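Local coordinates for tailspike protein (Acinetobacter phage vB_ApiP_P1, PDB 6E1R) that probably serves as the trimeric tailspike of the phage, recognising and hydrolysing the surface polysaccharide of its Acinetobacter host, at residues G207-L212 and A236-G241; I267-Y272 and C295-P300; W276-C281 and I301-G306; A291-T296 and Y316-L321; P330-Q335 and N354-I359. All coordinates share one frame; numbering follows the deposited sequence.

Interaction 1 (G207-L212 and A236-G241)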
# COMPACT_ATOMS: atom_id res chain seq x y z
N GLY A 207 19.98 3.19 -18.00
CA GLY A 207 20.19 3.60 -16.63
C GLY A 207 20.84 2.49 -15.84
O GLY A 207 21.91 2.67 -15.24
N ILE A 208 20.20 1.32 -15.82
CA ILE A 208 20.74 0.12 -15.20
C ILE A 208 20.51 -1.04 -16.16
O ILE A 208 19.36 -1.35 -16.51
CB ILE A 208 20.09 -0.19 -13.84
CG1 ILE A 208 20.39 0.93 -12.84
CG2 ILE A 208 20.57 -1.53 -13.31
CD1 ILE A 208 19.77 0.70 -11.48
N ASP A 209 21.59 -1.68 -16.60
CA ASP A 209 21.48 -2.84 -17.49
C ASP A 209 22.04 -4.08 -16.81
O ASP A 209 22.80 -4.84 -17.43
CB ASP A 209 22.20 -2.57 -18.81
CG ASP A 209 21.75 -3.52 -19.91
OD1 ASP A 209 20.91 -4.40 -19.64
OD2 ASP A 209 22.23 -3.38 -21.05
N ALA A 210 21.69 -4.30 -15.55
CA ALA A 210 22.16 -5.43 -14.77
C ALA A 210 20.98 -6.24 -14.26
O ALA A 210 19.83 -5.78 -14.27
CB ALA A 210 23.04 -4.96 -13.60
N ASN A 211 21.27 -7.45 -13.79
CA ASN A 211 20.24 -8.36 -13.29
C ASN A 211 19.96 -8.00 -11.83
O ASN A 211 20.66 -8.45 -10.92
CB ASN A 211 20.68 -9.81 -13.44
CG ASN A 211 19.53 -10.79 -13.29
OD1 ASN A 211 18.37 -10.40 -13.21
ND2 ASN A 211 19.86 -12.08 -13.26
N LEU A 212 18.93 -7.18 -11.61
CA LEU A 212 18.62 -6.68 -10.28
C LEU A 212 17.83 -7.70 -9.48
O LEU A 212 16.94 -8.38 -10.01
CB LEU A 212 17.81 -5.39 -10.39
CG LEU A 212 18.51 -4.21 -11.07
CD1 LEU A 212 17.52 -3.07 -11.30
CD2 LEU A 212 19.69 -3.74 -10.25
N ALA A 236 15.47 3.15 -18.80
CA ALA A 236 15.77 3.27 -17.38
C ALA A 236 16.40 2.00 -16.84
O ALA A 236 17.50 2.02 -16.28
CB ALA A 236 14.50 3.63 -16.60
N ILE A 237 15.71 0.87 -17.00
CA ILE A 237 16.14 -0.39 -16.41
C ILE A 237 15.94 -1.53 -17.41
O ILE A 237 14.91 -1.60 -18.08
CB ILE A 237 15.37 -0.68 -15.10
CG1 ILE A 237 15.71 0.38 -14.04
CG2 ILE A 237 15.69 -2.07 -14.57
CD1 ILE A 237 14.90 0.25 -12.79
N ARG A 238 16.94 -2.40 -17.50
CA ARG A 238 16.86 -3.64 -18.27
C ARG A 238 17.52 -4.73 -17.43
O ARG A 238 18.75 -4.79 -17.35
CB ARG A 238 17.56 -3.56 -19.62
CG ARG A 238 17.31 -4.82 -20.45
CD ARG A 238 18.34 -5.02 -21.55
NE ARG A 238 18.15 -4.22 -22.75
CZ ARG A 238 19.04 -4.19 -23.75
NH1 ARG A 238 20.15 -4.90 -23.65
NH2 ARG A 238 18.81 -3.45 -24.82
N SER A 239 16.72 -5.58 -16.82
CA SER A 239 17.22 -6.68 -16.00
C SER A 239 16.95 -7.97 -16.75
O SER A 239 15.81 -8.45 -16.79
CB SER A 239 16.58 -6.67 -14.62
OG SER A 239 16.78 -5.43 -13.97
N LEU A 240 17.99 -8.55 -17.34
CA LEU A 240 17.89 -9.80 -18.07
C LEU A 240 18.56 -10.90 -17.27
O LEU A 240 19.74 -10.77 -16.91
CB LEU A 240 18.51 -9.68 -19.46
CG LEU A 240 17.96 -8.56 -20.35
CD1 LEU A 240 18.49 -8.68 -21.77
CD2 LEU A 240 16.43 -8.55 -20.33
N GLY A 241 17.83 -11.97 -17.01
CA GLY A 241 18.37 -13.07 -16.23
C GLY A 241 18.27 -14.41 -16.92
O GLY A 241 18.16 -14.49 -18.15

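Interaction 2 (I267-Y272 and C295-P300)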
# COMPACT_ATOMS: atom_id res chain seq x y z
N ILE A 267 11.18 0.39 -18.50
CA ILE A 267 11.59 -0.66 -17.58
C ILE A 267 11.32 -2.00 -18.24
O ILE A 267 10.26 -2.21 -18.84
CB ILE A 267 10.85 -0.54 -16.23
CG1 ILE A 267 11.04 0.86 -15.64
CG2 ILE A 267 11.35 -1.60 -15.25
CD1 ILE A 267 10.24 1.10 -14.38
N GLU A 268 12.28 -2.92 -18.12
CA GLU A 268 12.18 -4.22 -18.77
C GLU A 268 12.88 -5.27 -17.93
O GLU A 268 13.99 -5.04 -17.43
CB GLU A 268 12.79 -4.19 -20.18
CG GLU A 268 12.77 -5.53 -20.89
CD GLU A 268 13.36 -5.46 -22.29
OE1 GLU A 268 14.10 -4.49 -22.57
OE2 GLU A 268 13.09 -6.37 -23.09
N TRP A 269 12.23 -6.42 -17.76
CA TRP A 269 12.85 -7.58 -17.15
C TRP A 269 12.18 -8.84 -17.67
O TRP A 269 11.01 -8.80 -18.08
CB TRP A 269 12.79 -7.52 -15.61
CG TRP A 269 11.46 -7.85 -15.01
CD1 TRP A 269 11.01 -9.08 -14.63
CD2 TRP A 269 10.41 -6.93 -14.70
NE1 TRP A 269 9.75 -8.99 -14.10
CE2 TRP A 269 9.35 -7.68 -14.14
CE3 TRP A 269 10.25 -5.55 -14.84
CZ2 TRP A 269 8.16 -7.09 -13.72
CZ3 TRP A 269 9.07 -4.96 -14.42
CH2 TRP A 269 8.04 -5.73 -13.87
N ASP A 270 12.92 -9.94 -17.66
CA ASP A 270 12.44 -11.19 -18.24
C ASP A 270 12.59 -12.31 -17.21
O ASP A 270 12.67 -12.08 -16.00
CB ASP A 270 13.20 -11.49 -19.54
CG ASP A 270 14.70 -11.61 -19.33
OD1 ASP A 270 15.17 -11.48 -18.18
OD2 ASP A 270 15.42 -11.83 -20.33
N SER A 271 12.61 -13.55 -17.70
CA SER A 271 12.82 -14.75 -16.90
C SER A 271 11.74 -14.94 -15.83
O SER A 271 11.97 -15.62 -14.83
CB SER A 271 14.21 -14.76 -16.25
OG SER A 271 15.22 -14.64 -17.23
N TYR A 272 10.56 -14.34 -16.04
CA TYR A 272 9.45 -14.44 -15.10
C TYR A 272 9.85 -13.90 -13.73
O TYR A 272 9.52 -14.49 -12.69
CB TYR A 272 8.91 -15.87 -15.01
CG TYR A 272 8.49 -16.43 -16.35
CD1 TYR A 272 9.39 -17.14 -17.14
CD2 TYR A 272 7.21 -16.23 -16.84
CE1 TYR A 272 9.01 -17.65 -18.36
CE2 TYR A 272 6.82 -16.74 -18.07
CZ TYR A 272 7.73 -17.45 -18.82
OH TYR A 272 7.35 -17.95 -20.05
N CYS A 295 7.54 -6.57 -19.76
CA CYS A 295 8.15 -7.56 -18.88
C CYS A 295 7.59 -8.95 -19.15
O CYS A 295 6.39 -9.12 -19.39
CB CYS A 295 7.91 -7.19 -17.41
SG CYS A 295 6.17 -7.16 -16.92
N THR A 296 8.49 -9.93 -19.13
CA THR A 296 8.12 -11.35 -19.04
C THR A 296 8.22 -11.70 -17.56
O THR A 296 9.28 -12.05 -17.06
CB THR A 296 9.04 -12.21 -19.90
OG1 THR A 296 8.97 -11.79 -21.27
CG2 THR A 296 8.65 -13.68 -19.80
N ALA A 297 7.10 -11.56 -16.86
CA ALA A 297 7.10 -11.60 -15.40
C ALA A 297 6.06 -12.58 -14.88
O ALA A 297 5.15 -13.01 -15.60
CB ALA A 297 6.83 -10.21 -14.81
N SER A 298 6.22 -12.94 -13.61
CA SER A 298 5.21 -13.63 -12.82
C SER A 298 5.05 -12.86 -11.52
O SER A 298 5.78 -11.90 -11.25
CB SER A 298 5.58 -15.10 -12.57
OG SER A 298 6.79 -15.21 -11.86
N SER A 299 4.06 -13.28 -10.72
CA SER A 299 3.66 -12.61 -9.48
C SER A 299 3.04 -11.25 -9.80
O SER A 299 3.24 -10.72 -10.90
CB SER A 299 4.85 -12.46 -8.52
OG SER A 299 5.06 -13.65 -7.79
N PRO A 300 2.29 -10.65 -8.88
CA PRO A 300 1.60 -9.40 -9.19
C PRO A 300 2.55 -8.22 -9.34
O PRO A 300 3.68 -8.22 -8.86
CB PRO A 300 0.66 -9.20 -7.99
CG PRO A 300 1.34 -9.93 -6.89
CD PRO A 300 1.92 -11.15 -7.54
O HOH W 1 11.08 -9.77 -21.34

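Interaction 3 (W276-C281 and I301-G306)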
# COMPACT_ATOMS: atom_id res chain seq x y z
N TRP A 276 7.90 -6.74 -8.60
CA TRP A 276 8.32 -5.39 -8.97
C TRP A 276 7.15 -4.46 -8.65
O TRP A 276 6.12 -4.50 -9.32
CB TRP A 276 8.68 -5.31 -10.45
CG TRP A 276 9.95 -6.00 -10.86
CD1 TRP A 276 10.25 -7.32 -10.73
CD2 TRP A 276 11.08 -5.39 -11.50
NE1 TRP A 276 11.50 -7.58 -11.23
CE2 TRP A 276 12.04 -6.41 -11.71
CE3 TRP A 276 11.39 -4.09 -11.91
CZ2 TRP A 276 13.27 -6.17 -12.32
CZ3 TRP A 276 12.61 -3.85 -12.50
CH2 TRP A 276 13.54 -4.88 -12.70
N HIS A 277 7.32 -3.63 -7.62
CA HIS A 277 6.25 -2.76 -7.16
C HIS A 277 6.73 -1.31 -7.13
O HIS A 277 7.93 -1.04 -7.00
CB HIS A 277 5.74 -3.18 -5.78
CG HIS A 277 5.22 -4.58 -5.74
ND1 HIS A 277 4.19 -5.02 -6.54
CD2 HIS A 277 5.61 -5.65 -5.00
CE1 HIS A 277 3.95 -6.30 -6.29
NE2 HIS A 277 4.80 -6.70 -5.36
N PHE A 278 5.78 -0.39 -7.25
CA PHE A 278 6.06 1.04 -7.40
C PHE A 278 5.18 1.83 -6.44
O PHE A 278 3.96 1.93 -6.65
CB PHE A 278 5.84 1.49 -8.84
CG PHE A 278 6.66 0.74 -9.85
CD1 PHE A 278 6.22 -0.46 -10.37
CD2 PHE A 278 7.88 1.25 -10.28
CE1 PHE A 278 6.98 -1.16 -11.29
CE2 PHE A 278 8.64 0.56 -11.20
CZ PHE A 278 8.20 -0.64 -11.71
N PHE A 279 5.78 2.39 -5.39
CA PHE A 279 5.07 3.18 -4.40
C PHE A 279 5.26 4.66 -4.71
O PHE A 279 6.37 5.18 -4.60
CB PHE A 279 5.56 2.86 -2.99
CG PHE A 279 5.18 1.49 -2.50
CD1 PHE A 279 5.95 0.39 -2.80
CD2 PHE A 279 4.03 1.31 -1.74
CE1 PHE A 279 5.60 -0.87 -2.35
CE2 PHE A 279 3.67 0.06 -1.29
CZ PHE A 279 4.46 -1.04 -1.59
N ALA A 280 4.17 5.33 -5.10
CA ALA A 280 4.15 6.78 -5.31
C ALA A 280 5.19 7.22 -6.34
O ALA A 280 5.79 8.28 -6.22
CB ALA A 280 4.35 7.53 -3.99
N CYS A 281 5.39 6.39 -7.37
CA CYS A 281 6.35 6.72 -8.41
C CYS A 281 5.71 7.63 -9.46
O CYS A 281 4.49 7.80 -9.53
CB CYS A 281 6.90 5.45 -9.05
SG CYS A 281 7.90 4.45 -7.93
N ILE A 301 2.04 -7.19 -10.02
CA ILE A 301 2.73 -5.91 -10.18
C ILE A 301 1.77 -4.83 -9.68
O ILE A 301 0.66 -4.70 -10.20
CB ILE A 301 3.15 -5.65 -11.63
CG1 ILE A 301 4.03 -6.79 -12.14
CG2 ILE A 301 3.86 -4.31 -11.75
CD1 ILE A 301 4.37 -6.68 -13.61
N MSE A 302 2.20 -4.07 -8.68
CA MSE A 302 1.31 -3.09 -8.06
C MSE A 302 1.86 -1.67 -8.10
O MSE A 302 3.05 -1.44 -7.92
CB MSE A 302 1.02 -3.48 -6.62
CG MSE A 302 0.40 -4.85 -6.46
SE MSE A 302 0.03 -5.26 -4.59
CE MSE A 302 1.80 -4.89 -3.85
N PHE A 303 0.96 -0.71 -8.33
CA PHE A 303 1.27 0.71 -8.28
C PHE A 303 0.45 1.32 -7.14
O PHE A 303 -0.76 1.48 -7.27
CB PHE A 303 0.96 1.40 -9.60
CG PHE A 303 1.75 0.88 -10.77
CD1 PHE A 303 1.31 -0.22 -11.49
CD2 PHE A 303 2.95 1.48 -11.13
CE1 PHE A 303 2.03 -0.70 -12.56
CE2 PHE A 303 3.68 1.00 -12.20
CZ PHE A 303 3.22 -0.09 -12.92
N VAL A 304 1.12 1.64 -6.04
CA VAL A 304 0.45 2.18 -4.85
C VAL A 304 0.72 3.68 -4.85
O VAL A 304 1.75 4.15 -4.36
CB VAL A 304 0.93 1.50 -3.57
CG1 VAL A 304 0.17 2.04 -2.37
CG2 VAL A 304 0.76 -0.02 -3.67
N GLY A 305 -0.21 4.44 -5.42
CA GLY A 305 -0.06 5.88 -5.54
C GLY A 305 0.93 6.29 -6.61
O GLY A 305 1.80 5.50 -6.99
N GLY A 306 0.80 7.51 -7.13
CA GLY A 306 1.76 8.04 -8.07
C GLY A 306 1.09 8.57 -9.32
O GLY A 306 -0.13 8.79 -9.35
O HOH W 2 3.60 4.18 -8.33

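Interaction 4 (A291-T296 and Y316-L321)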
# COMPACT_ATOMS: atom_id res chain seq x y z
N ALA A 291 5.80 0.30 -24.93
CA ALA A 291 5.15 0.40 -23.64
C ALA A 291 6.09 1.08 -22.66
O ALA A 291 7.28 1.28 -22.94
CB ALA A 291 4.74 -0.98 -23.12
N LEU A 292 5.55 1.45 -21.50
CA LEU A 292 6.40 1.96 -20.43
C LEU A 292 7.08 0.83 -19.68
O LEU A 292 8.24 0.95 -19.28
CB LEU A 292 5.59 2.83 -19.46
CG LEU A 292 4.91 4.07 -20.04
CD1 LEU A 292 4.22 4.85 -18.94
CD2 LEU A 292 5.91 4.95 -20.77
N ILE A 293 6.37 -0.28 -19.48
CA ILE A 293 6.89 -1.46 -18.79
C ILE A 293 6.59 -2.67 -19.66
O ILE A 293 5.43 -3.07 -19.80
CB ILE A 293 6.28 -1.63 -17.39
CG1 ILE A 293 6.55 -0.39 -16.54
CG2 ILE A 293 6.85 -2.87 -16.72
CD1 ILE A 293 5.88 -0.43 -15.19
N LYS A 294 7.63 -3.26 -20.25
CA LYS A 294 7.52 -4.49 -21.02
C LYS A 294 8.27 -5.57 -20.25
O LYS A 294 9.49 -5.50 -20.10
CB LYS A 294 8.10 -4.34 -22.42
CG LYS A 294 8.08 -5.65 -23.21
CD LYS A 294 8.98 -5.60 -24.42
CE LYS A 294 8.45 -4.65 -25.46
NZ LYS A 294 9.26 -4.71 -26.72
N CYS A 295 7.54 -6.57 -19.76
CA CYS A 295 8.15 -7.56 -18.88
C CYS A 295 7.59 -8.95 -19.15
O CYS A 295 6.39 -9.12 -19.39
CB CYS A 295 7.91 -7.19 -17.41
SG CYS A 295 6.17 -7.16 -16.92
N THR A 296 8.49 -9.93 -19.13
CA THR A 296 8.12 -11.35 -19.04
C THR A 296 8.22 -11.70 -17.56
O THR A 296 9.28 -12.05 -17.06
CB THR A 296 9.04 -12.21 -19.90
OG1 THR A 296 8.97 -11.79 -21.27
CG2 THR A 296 8.65 -13.68 -19.80
N TYR A 316 1.18 1.46 -24.87
CA TYR A 316 0.70 0.81 -23.66
C TYR A 316 1.46 1.33 -22.45
O TYR A 316 2.59 1.83 -22.55
CB TYR A 316 0.86 -0.71 -23.76
CG TYR A 316 0.34 -1.30 -25.05
CD1 TYR A 316 -1.01 -1.29 -25.35
CD2 TYR A 316 1.21 -1.87 -25.97
CE1 TYR A 316 -1.49 -1.83 -26.53
CE2 TYR A 316 0.75 -2.42 -27.15
CZ TYR A 316 -0.60 -2.39 -27.42
OH TYR A 316 -1.06 -2.94 -28.60
N VAL A 317 0.83 1.22 -21.28
CA VAL A 317 1.51 1.54 -20.03
C VAL A 317 2.33 0.35 -19.56
O VAL A 317 3.51 0.49 -19.22
CB VAL A 317 0.50 2.00 -18.96
CG1 VAL A 317 1.18 2.13 -17.61
CG2 VAL A 317 -0.15 3.31 -19.37
N ILE A 318 1.72 -0.83 -19.53
CA ILE A 318 2.41 -2.06 -19.16
C ILE A 318 1.98 -3.16 -20.12
O ILE A 318 0.80 -3.26 -20.49
CB ILE A 318 2.12 -2.44 -17.69
CG1 ILE A 318 2.91 -3.69 -17.30
CG2 ILE A 318 0.63 -2.64 -17.45
CD1 ILE A 318 2.96 -3.94 -15.81
N LYS A 319 2.95 -3.96 -20.55
CA LYS A 319 2.71 -5.05 -21.50
C LYS A 319 3.41 -6.30 -20.99
O LYS A 319 4.65 -6.35 -20.95
CB LYS A 319 3.22 -4.67 -22.90
CG LYS A 319 3.04 -5.77 -23.93
CD LYS A 319 3.51 -5.32 -25.30
CE LYS A 319 3.31 -6.41 -26.34
NZ LYS A 319 3.67 -5.95 -27.71
N THR A 320 2.63 -7.30 -20.60
CA THR A 320 3.17 -8.55 -20.09
C THR A 320 3.40 -9.54 -21.23
O THR A 320 2.65 -9.58 -22.20
CB THR A 320 2.24 -9.16 -19.05
OG1 THR A 320 0.90 -9.20 -19.56
CG2 THR A 320 2.26 -8.35 -17.76
N LEU A 321 4.46 -10.34 -21.08
CA LEU A 321 4.86 -11.32 -22.08
C LEU A 321 5.13 -12.66 -21.40
O LEU A 321 5.13 -12.77 -20.17
CB LEU A 321 6.10 -10.86 -22.85
CG LEU A 321 5.95 -9.66 -23.79
CD1 LEU A 321 7.31 -9.14 -24.21
CD2 LEU A 321 5.13 -10.06 -25.00

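Interaction 5 (P330-Q335 and N354-I359)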
# COMPACT_ATOMS: atom_id res chain seq x y z
N PRO A 330 -0.64 -12.55 -11.99
CA PRO A 330 -2.06 -12.77 -11.70
C PRO A 330 -2.84 -11.47 -11.64
O PRO A 330 -4.02 -11.43 -12.00
CB PRO A 330 -2.04 -13.47 -10.34
CG PRO A 330 -0.79 -12.96 -9.69
CD PRO A 330 0.21 -12.77 -10.80
N LEU A 331 -2.19 -10.39 -11.19
CA LEU A 331 -2.87 -9.13 -10.95
C LEU A 331 -1.93 -7.97 -11.20
O LEU A 331 -0.77 -7.99 -10.77
CB LEU A 331 -3.41 -9.07 -9.52
CG LEU A 331 -3.92 -7.71 -9.05
CD1 LEU A 331 -5.12 -7.28 -9.88
CD2 LEU A 331 -4.27 -7.74 -7.57
N ILE A 332 -2.43 -6.95 -11.89
CA ILE A 332 -1.77 -5.65 -12.00
C ILE A 332 -2.72 -4.63 -11.40
O ILE A 332 -3.78 -4.34 -11.97
CB ILE A 332 -1.41 -5.30 -13.44
CG1 ILE A 332 -0.41 -6.31 -14.00
CG2 ILE A 332 -0.85 -3.89 -13.52
CD1 ILE A 332 0.03 -6.01 -15.42
N LYS A 333 -2.36 -4.09 -10.24
CA LYS A 333 -3.22 -3.18 -9.49
C LYS A 333 -2.73 -1.75 -9.63
O LYS A 333 -1.55 -1.47 -9.38
CB LYS A 333 -3.28 -3.57 -8.01
CG LYS A 333 -4.25 -2.71 -7.20
CD LYS A 333 -4.41 -3.22 -5.78
CE LYS A 333 -5.47 -2.42 -5.04
NZ LYS A 333 -5.64 -2.88 -3.63
N PHE A 334 -3.62 -0.86 -10.05
CA PHE A 334 -3.37 0.57 -10.09
C PHE A 334 -4.16 1.19 -8.94
O PHE A 334 -5.34 1.54 -9.10
CB PHE A 334 -3.77 1.16 -11.44
CG PHE A 334 -2.97 0.64 -12.60
CD1 PHE A 334 -1.76 1.21 -12.94
CD2 PHE A 334 -3.43 -0.44 -13.34
CE1 PHE A 334 -1.02 0.73 -14.00
CE2 PHE A 334 -2.69 -0.92 -14.41
CZ PHE A 334 -1.49 -0.34 -14.74
N GLN A 335 -3.52 1.31 -7.79
CA GLN A 335 -4.18 1.76 -6.56
C GLN A 335 -3.96 3.26 -6.42
O GLN A 335 -2.89 3.71 -6.00
CB GLN A 335 -3.65 1.00 -5.35
CG GLN A 335 -4.28 1.42 -4.03
CD GLN A 335 -3.88 0.51 -2.88
OE1 GLN A 335 -3.45 -0.62 -3.09
NE2 GLN A 335 -4.04 1.01 -1.66
N ASN A 354 -6.55 -14.46 -20.71
CA ASN A 354 -7.11 -14.40 -19.36
C ASN A 354 -6.24 -13.62 -18.37
O ASN A 354 -6.78 -12.90 -17.51
CB ASN A 354 -7.37 -15.81 -18.82
CG ASN A 354 -8.23 -16.63 -19.75
OD1 ASN A 354 -9.23 -16.15 -20.28
ND2 ASN A 354 -7.85 -17.89 -19.96
N TYR A 355 -4.92 -13.74 -18.46
CA TYR A 355 -4.05 -13.13 -17.47
C TYR A 355 -3.15 -12.08 -18.10
O TYR A 355 -2.75 -12.22 -19.27
CB TYR A 355 -3.19 -14.20 -16.78
CG TYR A 355 -3.99 -15.40 -16.34
CD1 TYR A 355 -4.97 -15.28 -15.36
CD2 TYR A 355 -3.78 -16.65 -16.91
CE1 TYR A 355 -5.71 -16.37 -14.96
CE2 TYR A 355 -4.52 -17.75 -16.51
CZ TYR A 355 -5.48 -17.60 -15.53
OH TYR A 355 -6.22 -18.69 -15.13
N PRO A 356 -2.81 -11.01 -17.37
CA PRO A 356 -3.24 -10.73 -15.99
C PRO A 356 -4.61 -10.09 -15.86
O PRO A 356 -5.15 -9.56 -16.83
CB PRO A 356 -2.16 -9.76 -15.49
CG PRO A 356 -1.75 -9.03 -16.71
CD PRO A 356 -1.80 -10.04 -17.82
N LYS A 357 -5.18 -10.15 -14.65
CA LYS A 357 -6.35 -9.36 -14.32
C LYS A 357 -5.91 -7.99 -13.83
O LYS A 357 -4.77 -7.78 -13.42
CB LYS A 357 -7.19 -10.06 -13.25
CG LYS A 357 -7.55 -11.50 -13.56
CD LYS A 357 -8.34 -11.61 -14.86
CE LYS A 357 -8.81 -13.03 -15.10
NZ LYS A 357 -9.43 -13.19 -16.45
N TYR A 358 -6.84 -7.04 -13.88
CA TYR A 358 -6.54 -5.65 -13.56
C TYR A 358 -7.47 -5.13 -12.48
O TYR A 358 -8.66 -5.46 -12.46
CB TYR A 358 -6.64 -4.77 -14.81
CG TYR A 358 -5.57 -5.06 -15.84
CD1 TYR A 358 -5.72 -6.09 -16.75
CD2 TYR A 358 -4.40 -4.31 -15.88
CE1 TYR A 358 -4.74 -6.36 -17.69
CE2 TYR A 358 -3.42 -4.57 -16.82
CZ TYR A 358 -3.59 -5.60 -17.72
OH TYR A 358 -2.62 -5.87 -18.65
N ILE A 359 -6.92 -4.31 -11.59
CA ILE A 359 -7.69 -3.58 -10.59
C ILE A 359 -7.36 -2.10 -10.74
O ILE A 359 -6.19 -1.71 -10.66
CB ILE A 359 -7.40 -4.07 -9.17
CG1 ILE A 359 -8.03 -5.45 -8.93
CG2 ILE A 359 -7.91 -3.07 -8.14
CD1 ILE A 359 -7.81 -5.99 -7.54

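Interaction 1 (G207-L212 and A236-G241)
Ser239 OG donates to Ala210 O at 3.1 Å, nearly along the C=O axis, and Ser239 OG also rests 3.6 Å from the branch carbon Leu212 CG. Chi1 of -56° places this hydroxyl beside the serine's own backbone N. Leu212 CD1 reaches on to Ile237 CG2, 3.9 Å away, the two side chains crossing at about a right angle; Ile237 lies on the face that also holds Ile208.

Two backbone bonds bracket Ile208: its N-H goes to Ala236 O at 2.8 Å, and its carbonyl accepts Arg238 N, also at 2.8 Å. Beyond that the ladder lapses, since Ala210 N meets Arg238 O at a poor angle, and the serine hydroxyl takes up Ala210 O instead. Asp209 and Arg238 extend alongside each other, with OD1 of the aspartate 3.3 Å from CD of the arginine. OD2 sits far off the guanidinium plane, with no N-H aimed at it, so the long ion pair is doubtful and would be one of charges only; the stronger partner of Asp209 is Arg183.

Further out, Ile208 packs on Phe182 and Ile237 on Ile267. Parallel pairing of successive coils, with aliphatic residues in register on the inner face, is characteristic of the parallel beta-helix of phage tailspikes.

Interaction 2 (I267-Y272 and C295-P300)
Trp269 O is gripped by two groups: Thr296 N-H reaches it at 3.0 Å, and a water adds a weak bond. That water also pairs with Thr296 OG1 at 2.9 Å, tying the threonine side chain to the carbonyl its own backbone N already holds.

The indole of Trp269 lies against the second strand. Its CG sits between the backbone N and the carbonyl carbon (chi1 76°), and Cys295 CB stands over the centre of the six-membered ring, 3.5 Å from the centroid. The sulfur follows over the same face as a Cys sulfur-aromatic contact, with SG 4.1 Å from the centroid, while Ala297 CB packs 3.6 Å from CZ2 of the indole. Trp269 NE1 is satisfied by Gly273 O.

After Asp270 the chain turns a corner, and Tyr272 takes over. Its N-H makes a weak bond to Thr296 O, its carbonyl accepts Ser298 OG at 2.9 Å from above the carbonyl plane, and its ring receives Thr296 CG2 over the face, 4.0 Å from the centroid. Past the second strand, Ser299 OG bonds His338 of the second subunit.

Strand 267-270 is parallel to 293-297 but splayed by 40°. It lies between that strand and 235-239, and the ring of Trp276, from the following strand 273-278, stacks on Trp269 inside the coil.

Interaction 3 (W276-C281 and I301-G306)
Strands 276-278 and 301-304 run parallel at 13° to one another, their axes 4.9 Å apart at closest approach, with Phe278 in register with Phe303 and Phe279 with Val304. They are successive rungs on one wall of the parallel beta-helix, joined by backbone bonds such as Phe278 N to Met302 O (3.0 Å).

His277 extends this ladder with its side chain. ND1 accepts Met302 N at 3.1 Å, the donor lying within 1° of the imidazole plane, while NE2 is engaged by Gln275, so the ring is held at both nitrogens. Residue 302 is a selenomethionine; its chain bends at chi3 (-52°), which brings CE over the centre of the imidazole, 3.6 Å from the centroid.

The rings of Phe278 and Phe303 extend together into the coil, almost parallel but offset enough that little of one covers the other; the closest touch is CD1 of Phe278 on CE2 of Phe303, 3.5 Å. Phe253 and Phe334 continue this row of aromatics beyond the pair. On the opposite face Val304 CB meets Phe279 CD2 at 3.6 Å, and here neighbouring subunits close in: Phe279 packs on Val304 of the second subunit and Val304 on Phe279 of the third.

At the corner a water donates to Phe278 O (2.8 Å) and to Gly305 O, and accepts Cys281 N.

Interaction 4 (A291-T296 and Y316-L321)
Leu321 CD1 packs 3.7 Å from Lys294 CG, a carbon that chi1 of 176° sets anti to the lysine's backbone N. In the same way Ile318 carries CG1 anti to its own N (chi1 -177°), and that carbon rests 4.0 Å from Ile293 CB as the two isoleucines cross obliquely. Leu321 also lays CB 3.4 Å from Thr296 OG1.

Backbone bonds alternate from strand to strand: Val317 O takes Ile293 N, Ile293 O takes Lys319 N at 2.7 Å, Lys319 O takes Cys295 N at 3.1 Å, and Cys295 O takes Leu321 N at 2.8 Å.

Lys294 and Lys319 sit on one face with their NZ atoms 5.8 Å apart, a repulsion that the salt bridges of Lys294 to Glu290 and Asp264 would ease. On the other face Ile293 meets Phe303, and Ile318 meets Ile301 and Ile332. An aliphatic ladder facing inward, with lysines on the outer side, marks this as a wall of the parallel beta-helix.

Interaction 5 (P330-Q335 and N354-I359)
Pro356, entered through a cis peptide, lays CG 3.7 Å from Ile332 CD1. Lys357 then begins the ladder: its N-H reaches Pro330 O at 3.2 Å, and its own carbonyl accepts Ile332 N at 2.9 Å. The lysine chain bends at chi2 (-59°), and NZ bonds back to Asn354 O as well as to Ala383 O.

Next comes Tyr358, which runs alongside Ile332 and touches CB of that residue with CD2 at 4.0 Å. The same ring presents its edge to the edge of Phe334, CD2 to CE2, and its hydroxyl is tied to Asn350. These residues face the interior of the parallel beta-helix, where Ile332 also meets Thr320.

Ile359 points to the other face, between Leu331 and Lys333. Its CG1 touches Leu331 CD1 at 3.6 Å and its CG2 touches Lys333 CG at 3.8 Å, while NZ of that lysine forms a salt bridge with Glu361 of the second subunit. Ile359 O accepts Phe334 N at 2.8 Å.

In the fold
From the N terminus, interaction 1 closes a loop of 23 residues before the others begin, and strand 235-239 hands on by backbone bonds to 267-270. Interaction 2 opens there and closes 22 residues later on strand 293-297, where interaction 4 begins, the two sharing Cys295 and Thr296. Interaction 3 crosses both: its segments alternate with theirs, because each coil passes from the wall of interactions 2 and 4 to the wall containing 276-278 and 301-304. Interaction 5 comes last, in series; its strand 331-335 pairs with 301-304. Apolar side chains of interactions 3, 4 and 5 meet across the interior of the beta-helix and join the two walls.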